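Side-chain contact in ForH (Streptomyces kaniharaensis, PDB 6NKO), which probably serves formycin A biosynthesis as a cyclohydrolase akin to that of PurH, perhaps closing the six-membered ring of the pyrazolopyrimidine: residues G79-K82 against T83-V86. Residues are numbered along the deposited sequence; the frame is centred on the assembly and turned at random.
Sequences GRVK and TLTV
Val81 and Leu84 close the second of two overlapping type I turns: the first runs from Gly79 to Lys82, the second from Val81 to Leu84. Leu84 N gives its hydrogen to Val81 O at 2.8 Å, arriving from well above the carbonyl plane. The earlier turn has a weaker backbone closure, Lys82 N to Gly79 O at 3.4 Å. A water bridges the bend, accepting from Thr83 N at 2.8 Å and giving a weak bond to Arg80 O.

Lys82 reinforces the first turn with its side chain. CG sits between the backbone N and carbonyl carbon (chi1 81°), and bends at chi3 and chi4 curl the chain back until NZ donates to Gly79 O at 2.8 Å, tilted 22° from the carbonyl plane. NZ also forms a salt bridge with Glu51. Gly79, which has no side chain, leaves NZ room to come close. Lys82 CG lies 4.0 Å from Thr83 CG2, while across the ends of the second turn Val81 CG1 meets Leu84 CD1 at 4.1 Å, the two side chains crossing at about a right angle. Leu84 CD1 also rests 3.8 Å from Arg80 O. The guanidinium of Arg80 turns elsewhere, to Glu136 and Leu77 O.

Replacing Lys82 with a methionine would probably leave Gly79 O with just the weak backbone bond from this loop and Glu51 without its cationic mate. Thr85 is the N-cap of helix 86-93: its OG1 bonds weakly with Val88 N and firmly to Ala71 O. GRVKTL matches the signature of PurH cyclohydrolase domains, where it borders the nucleotide pocket; a similar place here is plausible. Chemically, the bend probably owes its shape mainly to polar bonds, the short ones from Leu84 N, Lys82 NZ and Thr83 N, with the Val81-Leu84 contact a modest apolar addition.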
loop_
_atom_site.group_PDB
_atom_site.type_symbol
_atom_site.label_atom_id
_atom_site.label_comp_id
_atom_site.label_asym_id
_atom_site.label_seq_id
_atom_site.Cartn_x
_atom_site.Cartn_y
_atom_site.Cartn_z
ATOM N N GLY A 79 -3.904 -12.658 10.439
ATOM C CA GLY A 79 -3.745 -11.815 9.271
ATOM C C GLY A 79 -2.420 -11.099 9.169
ATOM O O GLY A 79 -2.300 -10.152 8.386
ATOM N N ARG A 80 -1.410 -11.529 9.926
ATOM C CA ARG A 80 -0.128 -10.836 9.958
ATOM C C ARG A 80 0.744 -11.121 8.742
ATOM O O ARG A 80 1.778 -10.463 8.576
ATOM C CB ARG A 80 0.625 -11.201 11.240
ATOM C CG ARG A 80 0.143 -10.420 12.447
ATOM C CD ARG A 80 0.722 -10.945 13.750
ATOM N NE ARG A 80 0.169 -10.247 14.913
ATOM C CZ ARG A 80 -1.112 -10.259 15.277
ATOM N NH1 ARG A 80 -2.009 -10.958 14.591
ATOM N NH2 ARG A 80 -1.499 -9.579 16.348
ATOM N N VAL A 81 0.358 -12.067 7.892
ATOM C CA VAL A 81 1.087 -12.369 6.669
ATOM C C VAL A 81 0.194 -12.194 5.437
ATOM O O VAL A 81 0.542 -12.636 4.349
ATOM C CB VAL A 81 1.704 -13.782 6.733
ATOM C CG1 VAL A 81 2.944 -13.783 7.599
ATOM C CG2 VAL A 81 0.730 -14.764 7.333
ATOM N N LYS A 82 -0.951 -11.525 5.603
ATOM C CA LYS A 82 -1.993 -11.526 4.580
ATOM C C LYS A 82 -1.555 -10.872 3.272
ATOM O O LYS A 82 -2.142 -11.165 2.228
ATOM C CB LYS A 82 -3.250 -10.839 5.117
ATOM C CG LYS A 82 -3.223 -9.325 5.056
ATOM C CD LYS A 82 -4.630 -8.764 5.147
ATOM C CE LYS A 82 -5.283 -9.135 6.467
ATOM N NZ LYS A 82 -4.519 -8.595 7.626
ATOM N N THR A 83 -0.554 -9.995 3.291
ATOM C CA THR A 83 -0.001 -9.455 2.057
ATOM C C THR A 83 1.379 -10.013 1.750
ATOM O O THR A 83 1.989 -9.617 0.751
ATOM C CB THR A 83 0.057 -7.922 2.114
ATOM O OG1 THR A 83 0.731 -7.509 3.308
ATOM C CG2 THR A 83 -1.350 -7.336 2.092
ATOM N N LEU A 84 1.881 -10.926 2.577
ATOM C CA LEU A 84 3.198 -11.518 2.377
ATOM C C LEU A 84 3.046 -12.874 1.687
ATOM O O LEU A 84 3.250 -13.942 2.264
ATOM C CB LEU A 84 3.932 -11.628 3.711
ATOM C CG LEU A 84 4.261 -10.271 4.344
ATOM C CD1 LEU A 84 4.445 -10.379 5.854
ATOM C CD2 LEU A 84 5.491 -9.656 3.692
ATOM N N THR A 85 2.651 -12.802 0.418
ATOM C CA THR A 85 2.501 -13.963 -0.443
ATOM C C THR A 85 3.166 -13.672 -1.779
ATOM O O THR A 85 3.476 -12.523 -2.108
ATOM C CB THR A 85 1.025 -14.331 -0.676
ATOM O OG1 THR A 85 0.402 -13.326 -1.486
ATOM C CG2 THR A 85 0.271 -14.467 0.645
ATOM N N VAL A 86 3.376 -14.734 -2.558
ATOM C CA VAL A 86 3.968 -14.578 -3.883
ATOM C C VAL A 86 3.061 -13.742 -4.776
ATOM O O VAL A 86 3.533 -12.915 -5.565
ATOM C CB VAL A 86 4.258 -15.958 -4.500
ATOM C CG1 VAL A 86 4.712 -15.814 -5.941
ATOM C CG2 VAL A 86 5.298 -16.698 -3.674
HETATM O O HOH W 1 0.790 -9.143 5.653
#